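Local coordinates for protein collagen adhesin (Staphylococcus aureus, PDB 2F68) that binds collagen as a cell-surface adhesin, probably by wrapping its two immunoglobulin-like domains around the triple helix in a "collagen hug", at residues I52-P57 with D88-T93; S68-L73 with Q82-P87; E109-G114 with N297-A302. All blocks are in the same frame, centred on the assembly; numbering follows the deposited sequence.

Contact 1: I52-P57 with D88-T93; sequences IKVAWP and DGATIT
I52 faces I92, and V54 faces A90, as antiparallel hydrogen-bonded pairs, so four backbone bonds tie the two strands together. The bond from V54 N to A90 O is short, 2.8 Å, and fairly straight at 163°. Its return, from A90 N to V54 O, is stretched to 3.2 Å as the ladder nears its end. K53 and T91 form the non-hydrogen-bonded pair between them, where K53 CA lies 3.4 Å from A90 O in a CA-H...O contact; T91 CA meets I52 O in the same way.

Apolar contact follows the hydrogen-bonded pairs. The I52 and I92 side chains meet through their CB atoms, whereas A90 CB is touched both by V54 CB and, at 3.9 Å, by W56 CH2. A chi1 of 49° sets W56 CG between the backbone N and the carbonyl carbon, and a chi2 of 70° turns the indole against segment 88-93, with W56 CZ2 3.5 Å from G89 N. G89 CA and V54 O lie over one face of the ring, near its rim.

Past the last direct bond, a water takes over: it accepts from W56 N at 2.8 Å and donates to D88 O at 2.7 Å.

The I52, V54, A90 and I92 side chains pack inward with M37 and F110, as in the hydrophobic core of an immunoglobulin-like beta sandwich.

Contact 2: S68-L73 with Q82-P87; sequences SKTVPL and QAVITP
V71 O receives the shortest bond of this pairing, from A83 N at 2.7 Å, with the donor tilted 26° out of the carbonyl plane. A83 CB presses on the same oxygen at 3.3 Å. The opposite bond of the pair runs from V71 N to A83 O, which also meets T70 CA in a CA-H...O contact.

Two residues along, K69 and I85 form a less even pair. I85 N reaches K69 O at 2.9 Å almost in line (174°), but K69 N to I85 O is long, 3.3 Å. K69 O is also approached by I85 CD1 at 3.4 Å, a position set by an I85 chi2 of 96°, off the staggered values.

The strands are the two arms of a beta hairpin in the immunoglobulin-like domain. P72 stands opposite Q82 in a non-hydrogen-bonded pair, where its lack of an N-H costs the ladder no bond.

On the T70 and Q82 side of the sheet, T70 CG2 lies against the amide end of the extended Q82 chain, 3.5 Å from NE2, and the two side chains cross obliquely. On the other side, L73 CD2 leans back over the neighbouring strand to touch A83 CB at 4.0 Å. At the open end of the hairpin, away from its turn, S68 OG rests beside P87 CD and is hydrogen-bonded to P161 O and weakly to E162 O.

Contact 3: E109-G114 with N297-A302; sequences EFEVQG and NINANA
The pairing of E109 with N301 is an example of beta-strand complementation: strand 300-307, from near the C-terminal end of the construct, joins the sheet of the immunoglobulin-like domain that holds segment 109-114, the domain swap that in the collagen hug model acts as a latch. Segment 109-114 is already bonded to strand 31-40, F110 with V35 and V112 with T33, and segment 297-302 enters beside it, antiparallel, where A300 also touches V71.

Two backbone bonds make the union. E109 N donates to N301 O at 2.7 Å, almost along the C=O axis, and N301 N answers to E109 O at 2.8 Å. A300 CA adds a CA-H...O contact to E109 O at 3.3 Å.

On the N-terminal side of this short ladder in segment 297-302, the side chain of E111 does the bonding. With CG anti to the carbonyl carbon and the chain extended beyond it, the carboxylate reaches the backbone of the incoming segment. N299 N bonds to E111 OE2 at 3.1 Å from above the carboxylate plane, 78° out of it. The N299 side chain lies beside that of E111 and points the same way, its amide plane turned 53° from the carboxylate; ND2 makes only a weak bond to E111 OE1, 3.3 Å long and bent. Methyls CG2 and CD1 of I298 both pack against OE2. A water donates to E111 OE2 at 2.7 Å and also to N297 O, so the carboxylate spans three successive residues of the segment. These donors are consistent with an ionised E111.

N297 ND2 is bonded to Q267 O, while N297 OD1 turns back on its own chain to accept I298 N at 2.9 Å, the donor standing above the amide plane.

Contacts 1 and 2 are successive antiparallel pairings of one sheet: strands 78-86 and 89-94 lie side by side, bonded from T91 N to V84 O and from Q82 N to T93 O. Contact 3 brings in a strand from far along the chain, close to contact 2 through V71 CG2 and A300 O. More of contact 1's touching residues are buried than in the other two, and F110 of contact 3 packs its ring on W56, A90 and V54. Contact 2 mixes buried A83 and I85 with exposed T70 and P72; contact 3 is also partly buried. Contacts 1 and 2 have four backbone bonds each, contact 3 two, supplemented by the E111 carboxylate; a water bridges the segments in contacts 1 and 3.

Contact 1: I52-P57 with D88-T93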
ATOM      1  N   ILE A  52     -16.281 -17.389  -6.988  1.00 22.49           N
ATOM      2  CA  ILE A  52     -15.918 -17.657  -5.599  1.00 20.37           C
ATOM      3  C   ILE A  52     -15.573 -16.336  -4.910  1.00 20.97           C
ATOM      4  O   ILE A  52     -14.696 -15.600  -5.368  1.00 20.55           O
ATOM      5  CB  ILE A  52     -14.726 -18.643  -5.501  1.00 19.46           C
ATOM      6  CG1 ILE A  52     -15.113 -20.015  -6.065  1.00 21.68           C
ATOM      7  CG2 ILE A  52     -14.246 -18.766  -4.056  1.00 20.69           C
ATOM      8  CD1 ILE A  52     -13.932 -20.905  -6.428  1.00 20.57           C
ATOM      9  N   LYS A  53     -16.267 -16.045  -3.813  1.00 21.14           N
ATOM     10  CA  LYS A  53     -16.083 -14.787  -3.088  1.00 22.12           C
ATOM     11  C   LYS A  53     -15.324 -14.958  -1.775  1.00 21.55           C
ATOM     12  O   LYS A  53     -15.571 -15.901  -1.018  1.00 20.64           O
ATOM     13  CB  LYS A  53     -17.432 -14.113  -2.825  1.00 22.20           C
ATOM     14  CG  LYS A  53     -18.046 -13.437  -4.043  1.00 27.20           C
ATOM     15  CD  LYS A  53     -19.331 -12.712  -3.676  1.00 33.49           C
ATOM     16  CE  LYS A  53     -19.884 -11.935  -4.858  1.00 38.26           C
ATOM     17  NZ  LYS A  53     -21.147 -11.226  -4.514  1.00 42.90           N
ATOM     18  N   VAL A  54     -14.398 -14.036  -1.521  1.00 20.47           N
ATOM     19  CA  VAL A  54     -13.668 -13.974  -0.256  1.00 20.21           C
ATOM     20  C   VAL A  54     -14.025 -12.663   0.446  1.00 20.65           C
ATOM     21  O   VAL A  54     -13.694 -11.577  -0.038  1.00 20.01           O
ATOM     22  CB  VAL A  54     -12.132 -14.085  -0.463  1.00 19.35           C
ATOM     23  CG1 VAL A  54     -11.401 -14.041   0.874  1.00 18.73           C
ATOM     24  CG2 VAL A  54     -11.776 -15.364  -1.216  1.00 20.06           C
ATOM     25  N   ALA A  55     -14.710 -12.777   1.583  1.00 19.15           N
ATOM     26  CA  ALA A  55     -15.232 -11.614   2.302  1.00 20.37           C
ATOM     27  C   ALA A  55     -14.508 -11.346   3.620  1.00 19.66           C
ATOM     28  O   ALA A  55     -14.003 -12.268   4.264  1.00 18.79           O
ATOM     29  CB  ALA A  55     -16.731 -11.772   2.540  1.00 20.49           C
ATOM     30  N   TRP A  56     -14.471 -10.072   4.008  1.00 20.18           N
ATOM     31  CA  TRP A  56     -13.831  -9.625   5.246  1.00 20.10           C
ATOM     32  C   TRP A  56     -14.473  -8.327   5.756  1.00 20.97           C
ATOM     33  O   TRP A  56     -15.105  -7.611   4.975  1.00 21.13           O
ATOM     34  CB  TRP A  56     -12.322  -9.432   5.037  1.00 19.73           C
ATOM     35  CG  TRP A  56     -11.960  -8.629   3.819  1.00 18.35           C
ATOM     36  CD1 TRP A  56     -12.160  -7.291   3.627  1.00 17.92           C
ATOM     37  CD2 TRP A  56     -11.320  -9.112   2.632  1.00 19.58           C
ATOM     38  NE1 TRP A  56     -11.691  -6.912   2.393  1.00 20.48           N
ATOM     39  CE2 TRP A  56     -11.169  -8.010   1.761  1.00 19.43           C
ATOM     40  CE3 TRP A  56     -10.861 -10.370   2.219  1.00 20.84           C
ATOM     41  CZ2 TRP A  56     -10.578  -8.127   0.498  1.00 19.80           C
ATOM     42  CZ3 TRP A  56     -10.274 -10.486   0.962  1.00 19.46           C
ATOM     43  CH2 TRP A  56     -10.139  -9.369   0.117  1.00 19.79           C
ATOM     44  N   PRO A  57     -14.323  -8.024   7.065  1.00 21.17           N
ATOM     45  CA  PRO A  57     -14.867  -6.776   7.614  1.00 20.65           C
ATOM     46  C   PRO A  57     -14.252  -5.528   6.976  1.00 21.21           C
ATOM     47  O   PRO A  57     -13.028  -5.425   6.859  1.00 18.45           O
ATOM     48  CB  PRO A  57     -14.504  -6.855   9.104  1.00 20.96           C
ATOM     49  CG  PRO A  57     -13.385  -7.833   9.182  1.00 20.85           C
ATOM     50  CD  PRO A  57     -13.662  -8.831   8.109  1.00 21.37           C
ATOM     51  N   ASP A  88     -12.397  -4.182  -0.744  1.00 20.91           N
ATOM     52  CA  ASP A  88     -13.589  -4.621  -0.018  1.00 20.78           C
ATOM     53  C   ASP A  88     -13.970  -6.084  -0.260  1.00 20.42           C
ATOM     54  O   ASP A  88     -14.842  -6.620   0.428  1.00 20.63           O
ATOM     55  CB  ASP A  88     -14.777  -3.701  -0.335  1.00 22.00           C
ATOM     56  CG  ASP A  88     -14.574  -2.277   0.168  1.00 22.40           C
ATOM     57  OD1 ASP A  88     -13.810  -2.076   1.138  1.00 22.73           O
ATOM     58  OD2 ASP A  88     -15.188  -1.354  -0.409  1.00 26.88           O
ATOM     59  N   GLY A  89     -13.316  -6.727  -1.226  1.00 19.13           N
ATOM     60  CA  GLY A  89     -13.592  -8.131  -1.539  1.00 20.94           C
ATOM     61  C   GLY A  89     -12.696  -8.741  -2.601  1.00 21.58           C
ATOM     62  O   GLY A  89     -12.037  -8.029  -3.358  1.00 20.77           O
ATOM     63  N   ALA A  90     -12.677 -10.072  -2.649  1.00 20.34           N
ATOM     64  CA  ALA A  90     -11.926 -10.813  -3.660  1.00 21.05           C
ATOM     65  C   ALA A  90     -12.845 -11.792  -4.384  1.00 21.06           C
ATOM     66  O   ALA A  90     -13.579 -12.551  -3.748  1.00 21.69           O
ATOM     67  CB  ALA A  90     -10.751 -11.542  -3.026  1.00 19.83           C
ATOM     68  N   THR A  91     -12.800 -11.770  -5.715  1.00 21.61           N
ATOM     69  CA  THR A  91     -13.704 -12.579  -6.533  1.00 23.08           C
ATOM     70  C   THR A  91     -12.952 -13.421  -7.566  1.00 22.98           C
ATOM     71  O   THR A  91     -12.113 -12.908  -8.312  1.00 23.41           O
ATOM     72  CB  THR A  91     -14.769 -11.700  -7.238  1.00 24.16           C
ATOM     73  OG1 THR A  91     -15.306 -10.751  -6.306  1.00 23.00           O
ATOM     74  CG2 THR A  91     -15.906 -12.555  -7.792  1.00 26.93           C
ATOM     75  N   ILE A  92     -13.263 -14.716  -7.592  1.00 22.55           N
ATOM     76  CA  ILE A  92     -12.705 -15.647  -8.572  1.00 23.76           C
ATOM     77  C   ILE A  92     -13.778 -15.997  -9.598  1.00 24.63           C
ATOM     78  O   ILE A  92     -14.734 -16.710  -9.286  1.00 23.60           O
ATOM     79  CB  ILE A  92     -12.186 -16.955  -7.901  1.00 24.75           C
ATOM     80  CG1 ILE A  92     -11.276 -16.647  -6.695  1.00 27.96           C
ATOM     81  CG2 ILE A  92     -11.504 -17.873  -8.930  1.00 23.64           C
ATOM     82  CD1 ILE A  92      -9.972 -15.909  -7.027  1.00 36.44           C
ATOM     83  N   THR A  93     -13.616 -15.494 -10.821  1.00 24.78           N
ATOM     84  CA  THR A  93     -14.602 -15.703 -11.881  1.00 25.58           C
ATOM     85  C   THR A  93     -14.064 -16.635 -12.967  1.00 26.44           C
ATOM     86  O   THR A  93     -12.970 -16.423 -13.493  1.00 27.44           O
ATOM     87  CB  THR A  93     -15.052 -14.361 -12.510  1.00 27.01           C
ATOM     88  OG1 THR A  93     -15.334 -13.413 -11.473  1.00 29.10           O
ATOM     89  CG2 THR A  93     -16.301 -14.551 -13.366  1.00 29.31           C
TER
HETATM   90  O   HOH W   1     -15.871  -8.210   2.411  1.00 22.43           O

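Contact 2: S68-L73 with Q82-P87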
ATOM      1  N   SER A  68      -5.269  -4.039  -4.455  1.00 25.54           N
ATOM      2  CA  SER A  68      -5.846  -4.197  -5.793  1.00 26.09           C
ATOM      3  C   SER A  68      -4.932  -4.944  -6.764  1.00 26.24           C
ATOM      4  O   SER A  68      -3.906  -4.417  -7.197  1.00 25.84           O
ATOM      5  CB  SER A  68      -6.243  -2.834  -6.370  1.00 25.54           C
ATOM      6  OG  SER A  68      -7.226  -2.205  -5.567  1.00 30.84           O
ATOM      7  N   LYS A  69      -5.315  -6.176  -7.094  1.00 25.87           N
ATOM      8  CA  LYS A  69      -4.558  -7.016  -8.023  1.00 25.84           C
ATOM      9  C   LYS A  69      -5.474  -7.843  -8.923  1.00 25.78           C
ATOM     10  O   LYS A  69      -6.571  -8.236  -8.518  1.00 23.24           O
ATOM     11  CB  LYS A  69      -3.599  -7.941  -7.263  1.00 25.54           C
ATOM     12  CG  LYS A  69      -2.297  -7.287  -6.805  1.00 29.84           C
ATOM     13  CD  LYS A  69      -1.303  -7.133  -7.950  1.00 32.99           C
ATOM     14  CE  LYS A  69      -0.016  -6.474  -7.479  1.00 31.81           C
ATOM     15  NZ  LYS A  69       0.964  -6.315  -8.589  1.00 34.07           N
ATOM     16  N   THR A  70      -5.011  -8.100 -10.144  1.00 25.32           N
ATOM     17  CA  THR A  70      -5.732  -8.939 -11.099  1.00 26.87           C
ATOM     18  C   THR A  70      -4.809 -10.040 -11.627  1.00 27.66           C
ATOM     19  O   THR A  70      -3.906  -9.779 -12.428  1.00 26.14           O
ATOM     20  CB  THR A  70      -6.315  -8.108 -12.269  1.00 27.63           C
ATOM     21  OG1 THR A  70      -7.017  -6.971 -11.751  1.00 28.06           O
ATOM     22  CG2 THR A  70      -7.272  -8.948 -13.108  1.00 27.46           C
ATOM     23  N   VAL A  71      -5.038 -11.267 -11.162  1.00 27.45           N
ATOM     24  CA  VAL A  71      -4.200 -12.413 -11.520  1.00 28.88           C
ATOM     25  C   VAL A  71      -5.006 -13.455 -12.303  1.00 28.93           C
ATOM     26  O   VAL A  71      -6.025 -13.945 -11.813  1.00 27.93           O
ATOM     27  CB  VAL A  71      -3.552 -13.069 -10.267  1.00 29.06           C
ATOM     28  CG1 VAL A  71      -2.562 -14.157 -10.672  1.00 29.82           C
ATOM     29  CG2 VAL A  71      -2.855 -12.023  -9.406  1.00 33.11           C
ATOM     30  N   PRO A  72      -4.554 -13.793 -13.527  1.00 30.09           N
ATOM     31  CA  PRO A  72      -5.261 -14.774 -14.353  1.00 29.40           C
ATOM     32  C   PRO A  72      -5.049 -16.222 -13.900  1.00 28.97           C
ATOM     33  O   PRO A  72      -3.987 -16.561 -13.370  1.00 26.99           O
ATOM     34  CB  PRO A  72      -4.657 -14.560 -15.742  1.00 29.09           C
ATOM     35  CG  PRO A  72      -3.287 -14.049 -15.481  1.00 31.14           C
ATOM     36  CD  PRO A  72      -3.362 -13.253 -14.208  1.00 29.58           C
ATOM     37  N   LEU A  73      -6.068 -17.052 -14.109  1.00 29.66           N
ATOM     38  CA  LEU A  73      -5.993 -18.485 -13.836  1.00 30.53           C
ATOM     39  C   LEU A  73      -5.769 -19.219 -15.155  1.00 31.08           C
ATOM     40  O   LEU A  73      -6.638 -19.214 -16.030  1.00 29.30           O
ATOM     41  CB  LEU A  73      -7.283 -18.977 -13.160  1.00 30.07           C
ATOM     42  CG  LEU A  73      -7.577 -18.769 -11.663  1.00 32.17           C
ATOM     43  CD1 LEU A  73      -6.621 -19.574 -10.785  1.00 31.99           C
ATOM     44  CD2 LEU A  73      -7.587 -17.302 -11.246  1.00 33.14           C
ATOM     45  N   GLN A  82     -10.136 -15.825 -13.569  1.00 28.08           N
ATOM     46  CA  GLN A  82      -9.513 -14.559 -13.185  1.00 28.61           C
ATOM     47  C   GLN A  82      -9.703 -14.261 -11.698  1.00 26.41           C
ATOM     48  O   GLN A  82     -10.800 -14.423 -11.157  1.00 26.17           O
ATOM     49  CB  GLN A  82     -10.070 -13.408 -14.032  1.00 29.36           C
ATOM     50  CG  GLN A  82      -9.208 -12.150 -14.033  1.00 32.53           C
ATOM     51  CD  GLN A  82      -9.804 -11.026 -14.863  1.00 32.32           C
ATOM     52  OE1 GLN A  82     -10.966 -10.654 -14.688  1.00 36.16           O
ATOM     53  NE2 GLN A  82      -9.005 -10.474 -15.767  1.00 38.70           N
ATOM     54  N   ALA A  83      -8.623 -13.827 -11.050  1.00 25.07           N
ATOM     55  CA  ALA A  83      -8.650 -13.444  -9.642  1.00 24.22           C
ATOM     56  C   ALA A  83      -8.605 -11.925  -9.498  1.00 24.07           C
ATOM     57  O   ALA A  83      -7.571 -11.301  -9.742  1.00 24.53           O
ATOM     58  CB  ALA A  83      -7.491 -14.089  -8.890  1.00 23.43           C
ATOM     59  N   VAL A  84      -9.734 -11.339  -9.108  1.00 23.09           N
ATOM     60  CA  VAL A  84      -9.834  -9.892  -8.929  1.00 23.96           C
ATOM     61  C   VAL A  84      -9.925  -9.546  -7.442  1.00 23.87           C
ATOM     62  O   VAL A  84     -10.906  -9.882  -6.774  1.00 24.12           O
ATOM     63  CB  VAL A  84     -11.039  -9.291  -9.705  1.00 24.04           C
ATOM     64  CG1 VAL A  84     -11.119  -7.781  -9.501  1.00 23.16           C
ATOM     65  CG2 VAL A  84     -10.938  -9.618 -11.191  1.00 26.38           C
ATOM     66  N   ILE A  85      -8.888  -8.883  -6.937  1.00 23.22           N
ATOM     67  CA  ILE A  85      -8.829  -8.477  -5.534  1.00 22.65           C
ATOM     68  C   ILE A  85      -9.076  -6.972  -5.414  1.00 22.69           C
ATOM     69  O   ILE A  85      -8.421  -6.170  -6.082  1.00 20.87           O
ATOM     70  CB  ILE A  85      -7.475  -8.865  -4.862  1.00 21.82           C
ATOM     71  CG1 ILE A  85      -7.189 -10.364  -5.007  1.00 22.18           C
ATOM     72  CG2 ILE A  85      -7.468  -8.486  -3.385  1.00 22.92           C
ATOM     73  CD1 ILE A  85      -6.292 -10.726  -6.180  1.00 24.35           C
ATOM     74  N   THR A  86     -10.040  -6.608  -4.571  1.00 21.46           N
ATOM     75  CA  THR A  86     -10.381  -5.210  -4.305  1.00 21.19           C
ATOM     76  C   THR A  86     -10.337  -4.934  -2.796  1.00 21.65           C
ATOM     77  O   THR A  86     -10.423  -5.872  -1.999  1.00 20.25           O
ATOM     78  CB  THR A  86     -11.779  -4.842  -4.872  1.00 22.34           C
ATOM     79  OG1 THR A  86     -12.753  -5.794  -4.425  1.00 22.44           O
ATOM     80  CG2 THR A  86     -11.760  -4.812  -6.396  1.00 23.06           C
ATOM     81  N   PRO A  87     -10.194  -3.650  -2.396  1.00 21.12           N
ATOM     82  CA  PRO A  87     -10.142  -3.257  -0.979  1.00 21.60           C
ATOM     83  C   PRO A  87     -11.309  -3.744  -0.112  1.00 21.17           C
ATOM     84  O   PRO A  87     -11.208  -3.721   1.117  1.00 21.75           O
ATOM     85  CB  PRO A  87     -10.149  -1.726  -1.041  1.00 22.62           C
ATOM     86  CG  PRO A  87      -9.552  -1.409  -2.353  1.00 20.34           C
ATOM     87  CD  PRO A  87     -10.039  -2.478  -3.280  1.00 21.84           C
TER

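Contact 3: E109-G114 with N297-A302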
ATOM      1  N   GLU A 109      -3.868 -16.788  -3.890  1.00 20.94           N
ATOM      2  CA  GLU A 109      -3.028 -16.211  -2.845  1.00 21.12           C
ATOM      3  C   GLU A 109      -2.835 -14.712  -3.074  1.00 21.86           C
ATOM      4  O   GLU A 109      -2.379 -14.295  -4.140  1.00 22.39           O
ATOM      5  CB  GLU A 109      -1.677 -16.932  -2.793  1.00 20.55           C
ATOM      6  CG  GLU A 109      -0.947 -16.806  -1.462  1.00 22.72           C
ATOM      7  CD  GLU A 109       0.338 -17.618  -1.408  1.00 28.50           C
ATOM      8  OE1 GLU A 109       1.102 -17.610  -2.397  1.00 30.18           O
ATOM      9  OE2 GLU A 109       0.588 -18.260  -0.365  1.00 30.65           O
ATOM     10  N   PHE A 110      -3.193 -13.913  -2.071  1.00 22.40           N
ATOM     11  CA  PHE A 110      -3.109 -12.452  -2.157  1.00 21.12           C
ATOM     12  C   PHE A 110      -2.856 -11.805  -0.794  1.00 22.75           C
ATOM     13  O   PHE A 110      -3.179 -12.382   0.245  1.00 22.48           O
ATOM     14  CB  PHE A 110      -4.373 -11.867  -2.808  1.00 21.63           C
ATOM     15  CG  PHE A 110      -5.659 -12.280  -2.139  1.00 19.68           C
ATOM     16  CD1 PHE A 110      -6.191 -11.528  -1.095  1.00 21.80           C
ATOM     17  CD2 PHE A 110      -6.346 -13.416  -2.563  1.00 20.56           C
ATOM     18  CE1 PHE A 110      -7.379 -11.907  -0.476  1.00 20.63           C
ATOM     19  CE2 PHE A 110      -7.536 -13.802  -1.951  1.00 19.99           C
ATOM     20  CZ  PHE A 110      -8.053 -13.045  -0.905  1.00 19.30           C
ATOM     21  N   GLU A 111      -2.284 -10.602  -0.813  1.00 23.20           N
ATOM     22  CA  GLU A 111      -1.957  -9.869   0.411  1.00 23.35           C
ATOM     23  C   GLU A 111      -3.015  -8.825   0.761  1.00 21.73           C
ATOM     24  O   GLU A 111      -3.571  -8.171  -0.125  1.00 21.07           O
ATOM     25  CB  GLU A 111      -0.584  -9.200   0.288  1.00 23.33           C
ATOM     26  CG  GLU A 111       0.590 -10.174   0.214  1.00 25.94           C
ATOM     27  CD  GLU A 111       1.937  -9.479   0.092  1.00 26.64           C
ATOM     28  OE1 GLU A 111       2.954 -10.092   0.480  1.00 32.21           O
ATOM     29  OE2 GLU A 111       1.988  -8.327  -0.392  1.00 29.75           O
ATOM     30  N   VAL A 112      -3.287  -8.682   2.057  1.00 21.87           N
ATOM     31  CA  VAL A 112      -4.248  -7.695   2.563  1.00 21.26           C
ATOM     32  C   VAL A 112      -3.643  -6.851   3.690  1.00 22.45           C
ATOM     33  O   VAL A 112      -2.632  -7.232   4.287  1.00 22.26           O
ATOM     34  CB  VAL A 112      -5.576  -8.352   3.050  1.00 21.06           C
ATOM     35  CG1 VAL A 112      -6.297  -9.058   1.905  1.00 19.05           C
ATOM     36  CG2 VAL A 112      -5.329  -9.311   4.211  1.00 19.46           C
ATOM     37  N   GLN A 113      -4.267  -5.709   3.973  1.00 21.93           N
ATOM     38  CA  GLN A 113      -3.829  -4.825   5.054  1.00 23.14           C
ATOM     39  C   GLN A 113      -4.849  -4.811   6.192  1.00 22.60           C
ATOM     40  O   GLN A 113      -6.046  -4.631   5.962  1.00 22.75           O
ATOM     41  CB  GLN A 113      -3.595  -3.405   4.530  1.00 23.27           C
ATOM     42  CG  GLN A 113      -2.842  -2.492   5.496  1.00 25.41           C
ATOM     43  CD  GLN A 113      -2.659  -1.080   4.964  1.00 25.93           C
ATOM     44  OE1 GLN A 113      -3.548  -0.520   4.319  1.00 31.47           O
ATOM     45  NE2 GLN A 113      -1.501  -0.492   5.243  1.00 28.90           N
ATOM     46  N   GLY A 114      -4.362  -5.001   7.416  1.00 20.87           N
ATOM     47  CA  GLY A 114      -5.214  -5.018   8.603  1.00 22.65           C
ATOM     48  C   GLY A 114      -5.116  -3.743   9.417  1.00 24.48           C
ATOM     49  O   GLY A 114      -4.018  -3.250   9.685  1.00 23.40           O
ATOM     50  N   ASN A 297       6.740  -4.439  -2.676  1.00 26.72           N
ATOM     51  CA  ASN A 297       5.665  -4.606  -3.650  1.00 27.53           C
ATOM     52  C   ASN A 297       4.695  -5.710  -3.236  1.00 27.85           C
ATOM     53  O   ASN A 297       5.081  -6.664  -2.557  1.00 27.14           O
ATOM     54  CB  ASN A 297       6.245  -4.900  -5.037  1.00 27.56           C
ATOM     55  CG  ASN A 297       5.266  -4.601  -6.166  1.00 30.46           C
ATOM     56  OD1 ASN A 297       4.190  -4.040  -5.950  1.00 32.04           O
ATOM     57  ND2 ASN A 297       5.645  -4.975  -7.384  1.00 31.10           N
ATOM     58  N   ILE A 298       3.439  -5.572  -3.654  1.00 28.66           N
ATOM     59  CA  ILE A 298       2.384  -6.515  -3.283  1.00 29.65           C
ATOM     60  C   ILE A 298       2.477  -7.816  -4.079  1.00 29.07           C
ATOM     61  O   ILE A 298       2.590  -7.800  -5.307  1.00 29.52           O
ATOM     62  CB  ILE A 298       0.968  -5.882  -3.432  1.00 29.53           C
ATOM     63  CG1 ILE A 298       0.834  -4.609  -2.577  1.00 30.60           C
ATOM     64  CG2 ILE A 298      -0.134  -6.898  -3.107  1.00 30.70           C
ATOM     65  CD1 ILE A 298       1.181  -4.774  -1.090  1.00 32.88           C
ATOM     66  N   ASN A 299       2.431  -8.936  -3.360  1.00 29.67           N
ATOM     67  CA  ASN A 299       2.477 -10.263  -3.962  1.00 30.69           C
ATOM     68  C   ASN A 299       1.083 -10.868  -4.114  1.00 29.39           C
ATOM     69  O   ASN A 299       0.316 -10.931  -3.149  1.00 28.54           O
ATOM     70  CB  ASN A 299       3.366 -11.200  -3.135  1.00 31.37           C
ATOM     71  CG  ASN A 299       4.786 -10.677  -2.978  1.00 36.64           C
ATOM     72  OD1 ASN A 299       5.398 -10.199  -3.934  1.00 39.29           O
ATOM     73  ND2 ASN A 299       5.317 -10.777  -1.765  1.00 36.99           N
ATOM     74  N   ALA A 300       0.765 -11.304  -5.331  1.00 29.36           N
ATOM     75  CA  ALA A 300      -0.513 -11.947  -5.622  1.00 28.59           C
ATOM     76  C   ALA A 300      -0.354 -13.016  -6.700  1.00 29.04           C
ATOM     77  O   ALA A 300       0.090 -12.728  -7.814  1.00 28.03           O
ATOM     78  CB  ALA A 300      -1.553 -10.912  -6.035  1.00 27.98           C
ATOM     79  N   ASN A 301      -0.716 -14.249  -6.353  1.00 27.17           N
ATOM     80  CA  ASN A 301      -0.588 -15.390  -7.259  1.00 28.01           C
ATOM     81  C   ASN A 301      -1.832 -16.275  -7.269  1.00 27.66           C
ATOM     82  O   ASN A 301      -2.520 -16.405  -6.254  1.00 27.43           O
ATOM     83  CB  ASN A 301       0.641 -16.232  -6.895  1.00 28.75           C
ATOM     84  CG  ASN A 301       1.948 -15.479  -7.085  1.00 35.79           C
ATOM     85  OD1 ASN A 301       2.184 -14.865  -8.128  1.00 44.21           O
ATOM     86  ND2 ASN A 301       2.811 -15.535  -6.078  1.00 40.85           N
ATOM     87  N   ALA A 302      -2.110 -16.879  -8.422  1.00 26.87           N
ATOM     88  CA  ALA A 302      -3.246 -17.786  -8.575  1.00 25.91           C
ATOM     89  C   ALA A 302      -2.925 -18.920  -9.545  1.00 26.69           C
ATOM     90  O   ALA A 302      -2.444 -18.683 -10.656  1.00 26.37           O
ATOM     91  CB  ALA A 302      -4.483 -17.020  -9.030  1.00 25.78           C
TER
HETATM   92  O   HOH W   2       4.228  -6.844   0.150  1.00 39.67           O